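Local coordinates for protein titin,Decorin,Titin (Homo sapiens, PDB 6SDB) that probably serves as an engineered titin Z1Z2 building block for a self-assembling protein scaffold, with a decorin KLER peptide grafted into the first of its two immunoglobulin domains, at residues A[167-172]-A[192-197]; A[16-21]-A[97-102]. All coordinates share one frame; numbering follows the deposited sequence.

In the fold
Both contacts lie in titin-derived parts of the chimera, one in each I-set immunoglobulin domain. Contact 2 is in the first domain and contact 1 in the second. Their nearest atoms are about 31 Å apart, and they do not touch. Each uses the end of the last strand of its domain, strand 88-99 or strand 184-195, but the partner differs. In contact 2 the partner is the edge strand 17-20, and four main-chain hydrogen bonds form the join at the surface, beside the linker to the second domain. In contact 1 the partner is the turn before strand 173-181. That contact is partly buried, mainly apolar, and has one weak hydrogen bond across it.

Contact 1 of 2, residues A[167-172]-A[192-197]; sequences AYPEDS and LLVQGE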
loop_
_atom_site.group_PDB
_atom_site.type_symbol
_atom_site.label_atom_id
_atom_site.label_comp_id
_atom_site.label_asym_id
_atom_site.label_seq_id
_atom_site.Cartn_x
_atom_site.Cartn_y
_atom_site.Cartn_z
ATOM N N ALA A 167 -5.044 -31.645 -9.938
ATOM C CA ALA A 167 -6.061 -32.095 -9.008
ATOM C C ALA A 167 -6.277 -33.605 -9.108
ATOM O O ALA A 167 -6.346 -34.173 -10.205
ATOM C CB ALA A 167 -7.369 -31.352 -9.277
ATOM N N TYR A 168 -6.358 -34.247 -7.949
ATOM C CA TYR A 168 -6.694 -35.646 -7.748
ATOM C C TYR A 168 -7.900 -35.714 -6.829
ATOM O O TYR A 168 -8.186 -34.749 -6.109
ATOM C CB TYR A 168 -5.526 -36.422 -7.132
ATOM C CG TYR A 168 -4.326 -36.427 -8.024
ATOM C CD1 TYR A 168 -3.155 -35.787 -7.639
ATOM C CD2 TYR A 168 -4.367 -37.051 -9.263
ATOM C CE1 TYR A 168 -2.047 -35.779 -8.459
ATOM C CE2 TYR A 168 -3.271 -37.049 -10.093
ATOM C CZ TYR A 168 -2.112 -36.412 -9.690
ATOM O OH TYR A 168 -1.018 -36.417 -10.527
ATOM N N PRO A 169 -8.650 -36.829 -6.839
ATOM C CA PRO A 169 -9.845 -36.920 -5.971
ATOM C C PRO A 169 -9.574 -36.613 -4.506
ATOM O O PRO A 169 -10.402 -35.951 -3.867
ATOM C CB PRO A 169 -10.316 -38.361 -6.193
ATOM C CG PRO A 169 -9.862 -38.677 -7.594
ATOM C CD PRO A 169 -8.562 -37.960 -7.785
ATOM N N GLU A 170 -8.406 -37.008 -3.980
ATOM C CA GLU A 170 -8.062 -36.726 -2.588
ATOM C C GLU A 170 -8.157 -35.243 -2.255
ATOM O O GLU A 170 -8.182 -34.881 -1.071
ATOM C CB GLU A 170 -6.652 -37.240 -2.278
ATOM C CG GLU A 170 -5.687 -37.153 -3.457
ATOM C CD GLU A 170 -4.213 -37.261 -3.053
ATOM O OE1 GLU A 170 -3.780 -36.520 -2.130
ATOM O OE2 GLU A 170 -3.489 -38.076 -3.684
ATOM N N ASP A 171 -8.162 -34.378 -3.263
ATOM C CA ASP A 171 -8.228 -32.940 -3.056
ATOM C C ASP A 171 -9.647 -32.419 -2.906
ATOM O O ASP A 171 -9.827 -31.239 -2.600
ATOM C CB ASP A 171 -7.504 -32.224 -4.198
ATOM C CG ASP A 171 -6.038 -32.574 -4.234
ATOM O OD1 ASP A 171 -5.410 -32.545 -5.319
ATOM O OD2 ASP A 171 -5.521 -32.905 -3.148
ATOM N N SER A 172 -10.652 -33.257 -3.114
ATOM C CA SER A 172 -12.025 -32.793 -2.999
ATOM C C SER A 172 -12.329 -32.358 -1.571
ATOM O O SER A 172 -11.785 -32.890 -0.600
ATOM C CB SER A 172 -12.990 -33.901 -3.433
ATOM O OG SER A 172 -12.696 -34.333 -4.753
ATOM N N LEU A 192 -15.077 -28.152 -3.867
ATOM C CA LEU A 192 -14.304 -28.599 -5.012
ATOM C C LEU A 192 -14.476 -30.104 -5.156
ATOM O O LEU A 192 -14.167 -30.859 -4.228
ATOM C CB LEU A 192 -12.827 -28.245 -4.856
ATOM C CG LEU A 192 -11.929 -28.840 -5.949
ATOM C CD1 LEU A 192 -12.123 -28.079 -7.249
ATOM C CD2 LEU A 192 -10.466 -28.838 -5.537
ATOM N N LEU A 193 -14.951 -30.540 -6.319
ATOM C CA LEU A 193 -15.056 -31.958 -6.642
ATOM C C LEU A 193 -14.254 -32.240 -7.895
ATOM O O LEU A 193 -14.456 -31.582 -8.920
ATOM C CB LEU A 193 -16.501 -32.372 -6.886
ATOM C CG LEU A 193 -17.451 -31.882 -5.820
ATOM C CD1 LEU A 193 -18.807 -31.631 -6.448
ATOM C CD2 LEU A 193 -17.506 -32.929 -4.729
ATOM N N VAL A 194 -13.397 -33.252 -7.832
ATOM C CA VAL A 194 -12.552 -33.633 -8.956
ATOM C C VAL A 194 -12.863 -35.090 -9.279
ATOM O O VAL A 194 -12.766 -35.964 -8.409
ATOM C CB VAL A 194 -11.061 -33.384 -8.639
ATOM C CG1 VAL A 194 -10.848 -31.929 -8.189
ATOM C CG2 VAL A 194 -10.648 -34.186 -7.525
ATOM N N GLN A 195 -13.293 -35.344 -10.506
ATOM C CA GLN A 195 -13.750 -36.676 -10.862
ATOM C C GLN A 195 -12.589 -37.610 -11.226
ATOM O O GLN A 195 -11.583 -37.176 -11.788
ATOM C CB GLN A 195 -14.736 -36.562 -12.012
ATOM C CG GLN A 195 -15.484 -37.850 -12.267
ATOM C CD GLN A 195 -16.536 -37.690 -13.342
ATOM O OE1 GLN A 195 -16.831 -36.572 -13.801
ATOM N NE2 GLN A 195 -17.036 -38.819 -13.823
ATOM N N GLY A 196 -12.744 -38.913 -10.910
ATOM C CA GLY A 196 -11.698 -39.921 -11.097
ATOM C C GLY A 196 -11.354 -40.430 -12.494
ATOM O O GLY A 196 -10.950 -39.653 -13.361
ATOM N N GLU A 197 -11.452 -41.756 -12.696
ATOM C CA GLU A 197 -11.219 -42.444 -14.006
ATOM C C GLU A 197 -12.517 -42.531 -14.844
ATOM O O GLU A 197 -12.454 -42.609 -16.069
ATOM C CB GLU A 197 -10.670 -43.879 -13.795
ATOM C CG GLU A 197 -11.825 -44.850 -13.512
ATOM C CD GLU A 197 -12.318 -44.728 -12.085
ATOM O OE1 GLU A 197 -13.332 -45.371 -11.729
ATOM O OE2 GLU A 197 -11.667 -43.991 -11.315
#
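Val194 faces the turn 167-172. Its CG1 reaches the methyl group of Ala167, CB to CG1 3.7 Å. CG1 is anti to the carbonyl carbon of Val194. That places CG2 between the backbone N and the carbonyl carbon, though its exact place is doubtful. The hydroxyl of Ser172 lies between the strand and the turn. Its OG is anti to its own carbonyl carbon (chi1 -56°). In this position OG receives a weak bond from Val194 N at 3.3 Å and gives a bond to Pro169 O at 2.9 Å. The second bond lies in the carbonyl plane, on a lone pair. Pro169 O also accepts from Ser172 N, so two donors of one residue grip it. The turn belongs to the tyrosine corner of the immunoglobulin fold: Tyr175 OH bonds to Asp171 O, four residues earlier. The Asp171 carboxylate closes the same turn by accepting Tyr168 N from above its plane, N to OD1 3.3 Å. Leu192 meets the other end of the turn. Its CD2 approaches Asp171 O at 3.8 Å. Toward the chain end, Pro169 CG lies 4.1 Å from Gly196 CA.

Contact 2 of 2, residues A[16-21]-A[97-102]; sequences SVVVLE and LVKAET. With ACT (acetate ion), chain F.
Val18 and Leu97 sit side by side on one face of a parallel strand pair, their side chains pointing the same way. The strands 17-20 and 97-99 run at 34° to each other. Four backbone bonds join them, from Leu97 N to Val17 O (3.2 Å) at one end to Glu21 N to Lys99 O (2.8 Å) at the other. Between these, Val19 bonds through its N to Leu97 O and through its O to Lys99 N. This is the pairing of the A' and G strands in an I-set immunoglobulin domain, here the first titin domain. On the other face, Val19 and Val98 both pack against Val71.

Lys99 shares the face of Val18. Its CB lies 4.2 Å from Val18 CG1. Its CG is closer, 3.9 Å from Val18 CG1, and its CD comes to 3.7 Å from that methyl. The chain then bends at chi3 (98°) and leaves the valine. Its CE lies 3.3 Å from OXT of a bound acetate, probably from the crystallisation liquor, and NZ ends 4.0 Å from the same OXT. The other acetate oxygen, O, takes a weak bond from Ala100 N at 3.5 Å, and Lys73 NZ also bonds to the ion.

Further along, the Leu20 side chain crosses that of Glu101 at about a right angle. Its CD2 meets the glutamate's CB and carboxylate. Glu21 OE1 comes alongside the Ala100 methyl group.

The strand join thus rests on main-chain bonds, with side chains adding contacts on both faces. The lysine stem adds apolar cover, while its charged end, with Lys73, would favour an anion here.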
loop_
_atom_site.group_PDB
_atom_site.type_symbol
_atom_site.label_atom_id
_atom_site.label_comp_id
_atom_site.label_asym_id
_atom_site.label_seq_id
_atom_site.Cartn_x
_atom_site.Cartn_y
_atom_site.Cartn_z
ATOM N N SER A 16 -1.136 18.663 -1.618
ATOM C CA SER A 16 -1.819 18.080 -0.471
ATOM C C SER A 16 -2.282 16.660 -0.801
ATOM O O SER A 16 -2.637 16.343 -1.940
ATOM C CB SER A 16 -3.024 18.941 -0.078
ATOM O OG SER A 16 -2.664 20.307 0.041
ATOM N N VAL A 17 -2.285 15.799 0.219
ATOM C CA VAL A 17 -2.587 14.383 0.050
ATOM C C VAL A 17 -3.256 13.863 1.317
ATOM O O VAL A 17 -2.961 14.321 2.423
ATOM C CB VAL A 17 -1.305 13.577 -0.288
ATOM C CG1 VAL A 17 -0.292 13.666 0.865
ATOM C CG2 VAL A 17 -1.635 12.110 -0.617
ATOM N N VAL A 18 -4.156 12.891 1.155
ATOM C CA VAL A 18 -4.697 12.124 2.277
ATOM C C VAL A 18 -4.024 10.759 2.275
ATOM O O VAL A 18 -3.835 10.149 1.218
ATOM C CB VAL A 18 -6.223 11.978 2.201
ATOM C CG1 VAL A 18 -6.741 11.199 3.414
ATOM C CG2 VAL A 18 -6.864 13.314 2.147
ATOM N N VAL A 19 -3.559 10.333 3.431
ATOM C CA VAL A 19 -2.722 9.151 3.555
ATOM C C VAL A 19 -3.315 8.239 4.623
ATOM O O VAL A 19 -3.805 8.719 5.653
ATOM C CB VAL A 19 -1.272 9.578 3.876
ATOM C CG1 VAL A 19 -0.479 8.456 4.481
ATOM C CG2 VAL A 19 -0.603 10.103 2.609
ATOM N N LEU A 20 -3.257 6.929 4.393
ATOM C CA LEU A 20 -3.813 5.991 5.361
ATOM C C LEU A 20 -2.902 5.830 6.563
ATOM O O LEU A 20 -1.680 5.730 6.425
ATOM C CB LEU A 20 -4.000 4.616 4.728
ATOM C CG LEU A 20 -5.265 4.378 3.934
ATOM C CD1 LEU A 20 -5.416 2.889 3.667
ATOM C CD2 LEU A 20 -6.432 4.928 4.706
ATOM N N GLU A 21 -3.515 5.747 7.743
ATOM C CA GLU A 21 -2.765 5.513 8.974
ATOM C C GLU A 21 -1.842 4.305 8.823
ATOM O O GLU A 21 -2.214 3.284 8.240
ATOM C CB GLU A 21 -3.728 5.309 10.143
ATOM C CG GLU A 21 -3.094 5.507 11.483
ATOM C CD GLU A 21 -4.065 6.078 12.506
ATOM O OE1 GLU A 21 -5.295 5.954 12.287
ATOM O OE2 GLU A 21 -3.588 6.647 13.530
ATOM N N LEU A 97 -2.959 14.980 5.540
ATOM C CA LEU A 97 -4.012 14.571 6.455
ATOM C C LEU A 97 -4.009 13.049 6.551
ATOM O O LEU A 97 -4.126 12.361 5.528
ATOM C CB LEU A 97 -5.342 15.111 5.953
ATOM C CG LEU A 97 -6.534 14.850 6.826
ATOM C CD1 LEU A 97 -7.050 16.170 7.232
ATOM C CD2 LEU A 97 -7.530 14.176 5.969
ATOM N N VAL A 98 -3.834 12.528 7.765
ATOM C CA VAL A 98 -3.733 11.091 8.005
ATOM C C VAL A 98 -5.092 10.621 8.497
ATOM O O VAL A 98 -5.545 11.030 9.572
ATOM C CB VAL A 98 -2.640 10.764 9.044
ATOM C CG1 VAL A 98 -2.592 9.270 9.346
ATOM C CG2 VAL A 98 -1.278 11.257 8.595
ATOM N N LYS A 99 -5.738 9.758 7.724
ATOM C CA LYS A 99 -7.030 9.199 8.079
ATOM C C LYS A 99 -6.921 7.707 8.391
ATOM O O LYS A 99 -6.025 7.008 7.900
ATOM C CB LYS A 99 -8.050 9.448 6.964
ATOM C CG LYS A 99 -8.495 10.901 6.883
ATOM C CD LYS A 99 -9.527 11.142 5.791
ATOM C CE LYS A 99 -10.943 11.145 6.354
ATOM N NZ LYS A 99 -11.997 10.862 5.316
ATOM N N ALA A 100 -7.853 7.227 9.221
ATOM C CA ALA A 100 -7.917 5.806 9.539
ATOM C C ALA A 100 -8.635 5.032 8.444
ATOM O O ALA A 100 -8.107 4.037 7.934
ATOM C CB ALA A 100 -8.611 5.599 10.883
ATOM N N GLU A 101 -9.851 5.467 8.096
ATOM C CA GLU A 101 -10.558 5.002 6.902
ATOM C C GLU A 101 -10.808 3.503 6.939
ATOM O O GLU A 101 -10.768 2.831 5.907
ATOM C CB GLU A 101 -9.797 5.365 5.626
ATOM C CG GLU A 101 -9.917 6.817 5.190
ATOM C CD GLU A 101 -9.193 7.086 3.878
ATOM O OE1 GLU A 101 -8.001 7.451 3.908
ATOM O OE2 GLU A 101 -9.814 6.918 2.809
ATOM N N THR A 102 -11.084 2.964 8.123
ATOM C CA THR A 102 -11.162 1.516 8.203
ATOM C C THR A 102 -12.434 0.986 7.549
ATOM O O THR A 102 -13.499 1.605 7.587
ATOM C CB THR A 102 -11.101 1.031 9.654
ATOM O OG1 THR A 102 -12.254 1.482 10.376
ATOM C CG2 THR A 102 -9.820 1.506 10.328
HETATM C C ACT F . -11.291 8.409 9.953
HETATM O O ACT F . -10.524 8.730 10.867
HETATM O OXT ACT F . -11.388 8.903 8.803
HETATM C CH3 ACT F . -12.251 7.228 10.270
#